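Local structure of DegV family protein (Eubacterium eligens, 3FDJ) at residues Lys239-Ile244 / Thr251-Tyr256; Phe79-Thr84 / Arg123-Gln128. The protein is of unknown function but probably binds a fatty acid, as other members of the DegV family do. All blocks are in the same frame, centred on the assembly; numbering follows the deposited sequence. Where two conformers were deposited one is given.

Interaction 1 (Lys239-Ile244 / Thr251-Tyr256); sequences KIADMI and TDVCVY
A backbone hydrogen bond of 3.0 Å from Ile244 N to Ile240 O closes the helical turn from which Ala241 presents its methyl group to Val253 and Val255. The contact belongs to a beta-alpha-beta unit: strand 226-230 leads into helix 234-248, which returns to strand 253-257, parallel to the first and outermost in its sheet within the chain. Between helix and outer strand the interface is wholly apolar. Ala241 CB lies 3.8 Å from Val255 CG2 and 4.0 Å from Val253 CG1, so one small methyl meets one branch of each of two valines on the same face of the strand. Both valines hold CG1 anti to the backbone N (chi1 -175° in Val253, 167° in Val255), yet they use different branches. The short alanine lets the backbones come close, with 7.1 Å between Ala241 CA and Val253 CA. Ile240 and Ile244 pack instead on strand 226-230 and helix 205-219, and Cys254 points to the other face of the sheet. The two valine methyls that meet Ala241 converge along the strand: CG1 of Val253 lies on the carbonyl side of its residue, and CG2 of Val255 beside its own backbone N.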
loop_
_atom_site.group_PDB
_atom_site.type_symbol
_atom_site.label_atom_id
_atom_site.label_comp_id
_atom_site.label_asym_id
_atom_site.label_seq_id
_atom_site.Cartn_x
_atom_site.Cartn_y
_atom_site.Cartn_z
ATOM N N LYS A 239 17.182 7.617 5.316
ATOM C CA LYS A 239 17.250 8.814 6.190
ATOM C C LYS A 239 16.064 8.899 7.150
ATOM O O LYS A 239 16.227 9.240 8.315
ATOM C CB LYS A 239 17.254 10.111 5.384
ATOM C CG LYS A 239 18.494 10.424 4.638
ATOM C CD LYS A 239 18.331 11.791 3.931
ATOM C CE LYS A 239 19.463 12.041 2.998
ATOM N NZ LYS A 239 19.305 13.336 2.293
ATOM N N ILE A 240 14.880 8.613 6.632
ATOM C CA ILE A 240 13.653 8.610 7.432
ATOM C C ILE A 240 13.766 7.542 8.523
ATOM O O ILE A 240 13.496 7.803 9.698
ATOM C CB ILE A 240 12.418 8.379 6.562
ATOM C CG1 ILE A 240 12.184 9.578 5.623
ATOM C CG2 ILE A 240 11.167 8.147 7.460
ATOM C CD1 ILE A 240 11.180 9.312 4.464
ATOM N N ALA A 241 14.178 6.337 8.136
ATOM C CA ALA A 241 14.310 5.252 9.093
ATOM C C ALA A 241 15.294 5.638 10.205
ATOM O O ALA A 241 15.029 5.393 11.385
ATOM C CB ALA A 241 14.772 3.950 8.385
ATOM N N ASP A 242 16.415 6.248 9.839
ATOM C CA ASP A 242 17.413 6.678 10.839
ATOM C C ASP A 242 16.838 7.726 11.802
ATOM O O ASP A 242 17.083 7.675 13.015
ATOM C CB ASP A 242 18.651 7.280 10.153
ATOM C CG ASP A 242 19.611 6.217 9.617
ATOM O OD1 ASP A 242 19.504 5.026 9.999
ATOM O OD2 ASP A 242 20.483 6.575 8.792
HETATM N N MSE A 243 16.105 8.693 11.240
HETATM C CA MSE A 243 15.491 9.735 12.033
HETATM C C MSE A 243 14.536 9.131 13.065
HETATM O O MSE A 243 14.550 9.523 14.240
HETATM C CB MSE A 243 14.737 10.715 11.131
HETATM C CG MSE A 243 14.019 11.820 11.870
HETATM SE SE MSE A 243 12.209 11.389 12.501
HETATM C CE MSE A 243 11.171 11.441 10.844
ATOM N N ILE A 244 13.702 8.191 12.622
ATOM C CA ILE A 244 12.689 7.610 13.483
ATOM C C ILE A 244 13.316 6.743 14.582
ATOM O O ILE A 244 12.912 6.818 15.735
ATOM C CB ILE A 244 11.642 6.851 12.660
ATOM C CG1 ILE A 244 10.806 7.873 11.860
ATOM C CG2 ILE A 244 10.738 6.036 13.557
ATOM C CD1 ILE A 244 9.930 7.268 10.790
ATOM N N THR A 251 12.760 -0.209 16.975
ATOM C CA THR A 251 13.604 -1.335 16.565
ATOM C C THR A 251 12.964 -2.152 15.439
ATOM O O THR A 251 13.675 -2.863 14.728
ATOM C CB THR A 251 13.920 -2.265 17.731
ATOM O OG1 THR A 251 12.708 -2.722 18.320
ATOM C CG2 THR A 251 14.782 -1.544 18.788
ATOM N N ASP A 252 11.644 -2.071 15.270
ATOM C CA ASP A 252 10.968 -2.868 14.244
ATOM C C ASP A 252 10.688 -2.024 12.995
ATOM O O ASP A 252 9.598 -1.489 12.823
ATOM C CB ASP A 252 9.678 -3.482 14.796
ATOM C CG ASP A 252 9.077 -4.516 13.857
ATOM O OD1 ASP A 252 9.589 -4.711 12.730
ATOM O OD2 ASP A 252 8.091 -5.147 14.270
ATOM N N VAL A 253 11.698 -1.935 12.135
ATOM C CA VAL A 253 11.676 -1.098 10.944
ATOM C C VAL A 253 12.061 -1.941 9.755
ATOM O O VAL A 253 12.943 -2.790 9.845
ATOM C CB VAL A 253 12.661 0.078 11.036
ATOM C CG1 VAL A 253 12.520 1.024 9.803
ATOM C CG2 VAL A 253 12.421 0.856 12.285
ATOM N N CYS A 254 11.380 -1.725 8.643
ATOM C CA CYS A 254 11.768 -2.329 7.384
ATOM C C CYS A 254 11.628 -1.267 6.275
ATOM O O CYS A 254 10.578 -0.628 6.158
ATOM C CB CYS A 254 10.908 -3.550 7.076
ATOM S SG CYS A 254 11.467 -4.448 5.616
ATOM N N VAL A 255 12.690 -1.110 5.486
ATOM C CA VAL A 255 12.707 -0.253 4.296
ATOM C C VAL A 255 12.803 -1.171 3.086
ATOM O O VAL A 255 13.680 -2.052 3.031
ATOM C CB VAL A 255 13.939 0.663 4.297
ATOM C CG1 VAL A 255 14.147 1.345 2.908
ATOM C CG2 VAL A 255 13.840 1.692 5.424
ATOM N N TYR A 256 11.938 -0.966 2.099
ATOM C CA TYR A 256 11.908 -1.865 0.955
ATOM C C TYR A 256 11.339 -1.187 -0.281
ATOM O O TYR A 256 10.800 -0.090 -0.215
ATOM C CB TYR A 256 11.086 -3.116 1.295
ATOM C CG TYR A 256 9.682 -2.800 1.735
ATOM C CD1 TYR A 256 9.429 -2.376 3.041
ATOM C CD2 TYR A 256 8.606 -2.925 0.863
ATOM C CE1 TYR A 256 8.154 -2.051 3.450
ATOM C CE2 TYR A 256 7.320 -2.626 1.276
ATOM C CZ TYR A 256 7.115 -2.177 2.570
ATOM O OH TYR A 256 5.873 -1.878 3.003
#

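Interaction 2 (Phe79-Thr84 / Arg123-Gln128); sequences FVVTIT and RIILEQ
Helix 120-134 packs on one face of the mixed sheet that contains strand 77-82, and the central residue of this helix-on-sheet contact is Val81. Its CG2 branch does the touching, meeting Leu126 CD2 at 3.7 Å and Ile125 CG2 at 3.9 Å. These partners approach from clearly different directions, so a single valine methyl sits against two successive helix residues. In Ile125, chi1 of -66° sets CG1 beside the backbone N, which leaves the short branch, CG2, anti to that nitrogen and turned to Val81. Leu126 points its CB to the flank of the strand, and its CD2 then comes nearer, while its CG also lies 4.1 Å from Val81 CG2. All three side chains are buried, and no hydrogen bond crosses between the segments.

On another side of the helix, Arg123 NE donates to Glu127 OE2 in a salt bridge of 2.9 Å, with an N-H...O angle of 153° and OE2 lying slightly off the guanidinium plane of Arg123. Glu127 OE1 also pairs with Arg227 and Lys225, so this carboxylate is shared among three basic groups, which would favour its ionised form.

Strand 77-82 runs between the parallel strands 5-9 and 109-114. Thr82 packs against helix 90-102, whereas Phe79 and Ile125 reach helix 139-150, alongside helix 120-134.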
loop_
_atom_site.group_PDB
_atom_site.type_symbol
_atom_site.label_atom_id
_atom_site.label_comp_id
_atom_site.label_asym_id
_atom_site.label_seq_id
_atom_site.Cartn_x
_atom_site.Cartn_y
_atom_site.Cartn_z
ATOM N N PHE A 79 -8.083 -14.536 4.591
ATOM C CA PHE A 79 -8.167 -13.100 4.773
ATOM C C PHE A 79 -7.613 -12.467 3.511
ATOM O O PHE A 79 -6.543 -12.853 3.019
ATOM C CB PHE A 79 -7.393 -12.613 6.016
ATOM C CG PHE A 79 -8.043 -12.978 7.307
ATOM C CD1 PHE A 79 -9.145 -12.265 7.782
ATOM C CD2 PHE A 79 -7.581 -14.045 8.052
ATOM C CE1 PHE A 79 -9.743 -12.621 8.977
ATOM C CE2 PHE A 79 -8.206 -14.425 9.251
ATOM C CZ PHE A 79 -9.290 -13.719 9.699
ATOM N N VAL A 80 -8.356 -11.496 2.984
ATOM C CA VAL A 80 -7.966 -10.768 1.780
ATOM C C VAL A 80 -7.798 -9.313 2.135
ATOM O O VAL A 80 -8.743 -8.703 2.655
ATOM C CB VAL A 80 -9.037 -10.894 0.682
ATOM C CG1 VAL A 80 -8.514 -10.283 -0.627
ATOM C CG2 VAL A 80 -9.449 -12.369 0.458
ATOM N N VAL A 81 -6.626 -8.730 1.867
ATOM C CA VAL A 81 -6.413 -7.299 2.141
ATOM C C VAL A 81 -6.383 -6.541 0.822
ATOM O O VAL A 81 -5.691 -6.944 -0.114
ATOM C CB VAL A 81 -5.123 -7.072 2.944
ATOM C CG1 VAL A 81 -4.921 -5.563 3.265
ATOM C CG2 VAL A 81 -5.155 -7.906 4.247
ATOM N N THR A 82 -7.176 -5.482 0.721
ATOM C CA THR A 82 -7.233 -4.709 -0.509
ATOM C C THR A 82 -6.840 -3.252 -0.289
ATOM O O THR A 82 -6.930 -2.722 0.801
ATOM C CB THR A 82 -8.631 -4.719 -1.204
ATOM O OG1 THR A 82 -9.553 -3.882 -0.499
ATOM C CG2 THR A 82 -9.225 -6.166 -1.328
ATOM N N ILE A 83 -6.380 -2.631 -1.363
ATOM C CA ILE A 83 -6.192 -1.188 -1.433
ATOM C C ILE A 83 -7.555 -0.510 -1.200
ATOM O O ILE A 83 -8.619 -1.088 -1.471
ATOM C CB ILE A 83 -5.553 -0.822 -2.797
ATOM C CG1 ILE A 83 -5.349 0.705 -2.980
ATOM C CG2 ILE A 83 -6.379 -1.391 -3.908
ATOM C CD1 ILE A 83 -4.354 1.021 -4.097
ATOM N N THR A 84 -7.507 0.698 -0.653
ATOM C CA THR A 84 -8.685 1.467 -0.310
ATOM C C THR A 84 -9.828 1.427 -1.332
ATOM O O THR A 84 -9.666 1.695 -2.542
ATOM C CB THR A 84 -8.313 2.937 -0.011
ATOM O OG1 THR A 84 -9.514 3.672 0.238
ATOM C CG2 THR A 84 -7.522 3.570 -1.163
ATOM N N ARG A 123 0.795 -3.802 4.226
ATOM C CA ARG A 123 1.816 -4.687 4.800
ATOM C C ARG A 123 1.679 -4.862 6.308
ATOM O O ARG A 123 1.743 -5.990 6.803
ATOM C CB ARG A 123 3.241 -4.246 4.434
ATOM C CG ARG A 123 4.256 -5.199 4.938
ATOM C CD ARG A 123 5.636 -4.878 4.448
ATOM N NE ARG A 123 6.549 -5.859 5.006
ATOM C CZ ARG A 123 7.734 -6.174 4.492
ATOM N NH1 ARG A 123 8.204 -5.579 3.382
ATOM N NH2 ARG A 123 8.445 -7.123 5.086
ATOM N N ILE A 124 1.489 -3.757 7.033
ATOM C CA ILE A 124 1.311 -3.819 8.485
ATOM C C ILE A 124 0.080 -4.659 8.868
ATOM O O ILE A 124 0.117 -5.436 9.818
ATOM C CB ILE A 124 1.292 -2.399 9.104
ATOM C CG1 ILE A 124 2.719 -1.852 9.132
ATOM C CG2 ILE A 124 0.720 -2.402 10.525
ATOM C CD1 ILE A 124 2.890 -0.466 9.799
ATOM N N ILE A 125 -1.009 -4.492 8.145
ATOM C CA ILE A 125 -2.200 -5.316 8.373
ATOM C C ILE A 125 -1.873 -6.813 8.175
ATOM O O ILE A 125 -2.171 -7.642 9.031
ATOM C CB ILE A 125 -3.368 -4.859 7.479
ATOM C CG1 ILE A 125 -3.808 -3.461 7.909
ATOM C CG2 ILE A 125 -4.543 -5.848 7.554
ATOM C CD1 ILE A 125 -4.729 -2.735 6.912
ATOM N N LEU A 126 -1.237 -7.133 7.061
ATOM C CA LEU A 126 -0.871 -8.522 6.745
ATOM C C LEU A 126 0.014 -9.116 7.829
ATOM O O LEU A 126 -0.197 -10.261 8.247
ATOM C CB LEU A 126 -0.172 -8.592 5.396
ATOM C CG LEU A 126 -1.093 -8.417 4.207
ATOM C CD1 LEU A 126 -0.284 -8.039 2.976
ATOM C CD2 LEU A 126 -1.892 -9.705 3.959
ATOM N N GLU A 127 0.980 -8.328 8.307
ATOM C CA GLU A 127 1.858 -8.801 9.359
ATOM C C GLU A 127 1.134 -9.037 10.688
ATOM O O GLU A 127 1.520 -9.913 11.465
ATOM C CB GLU A 127 3.042 -7.874 9.559
ATOM C CG GLU A 127 4.027 -7.857 8.384
ATOM C CD GLU A 127 5.209 -6.960 8.657
ATOM O OE1 GLU A 127 5.578 -6.832 9.852
ATOM O OE2 GLU A 127 5.780 -6.399 7.701
ATOM N N GLN A 128 0.120 -8.233 10.972
ATOM C CA GLN A 128 -0.641 -8.420 12.190
ATOM C C GLN A 128 -1.535 -9.655 12.101
ATOM O O GLN A 128 -1.695 -10.367 13.099
ATOM C CB GLN A 128 -1.457 -7.181 12.546
ATOM C CG GLN A 128 -2.121 -7.267 13.905
ATOM C CD GLN A 128 -1.159 -7.330 15.079
ATOM O OE1 GLN A 128 0.031 -7.009 14.974
ATOM N NE2 GLN A 128 -1.683 -7.759 16.216
#

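In the fold
Interaction 2 comes first along the chain and is complete before interaction 1 begins. Their centres lie about 20 Å apart, and each joins a helix to a strand of a different six-stranded mixed sheet. The two regions nevertheless meet directly: the Arg123 side chain of interaction 2 makes a cation-pi contact with Tyr256 of interaction 1, and Tyr256 OH approaches Arg123 CD to 3.3 Å. Charges extend the junction, since Arg227 forms salt bridges with both Glu127 and Asp252. Helix 120-134 thus packs on its own sheet through Val81 and faces strand 253-257 of the other, linking the two halves of this DegV-type fold.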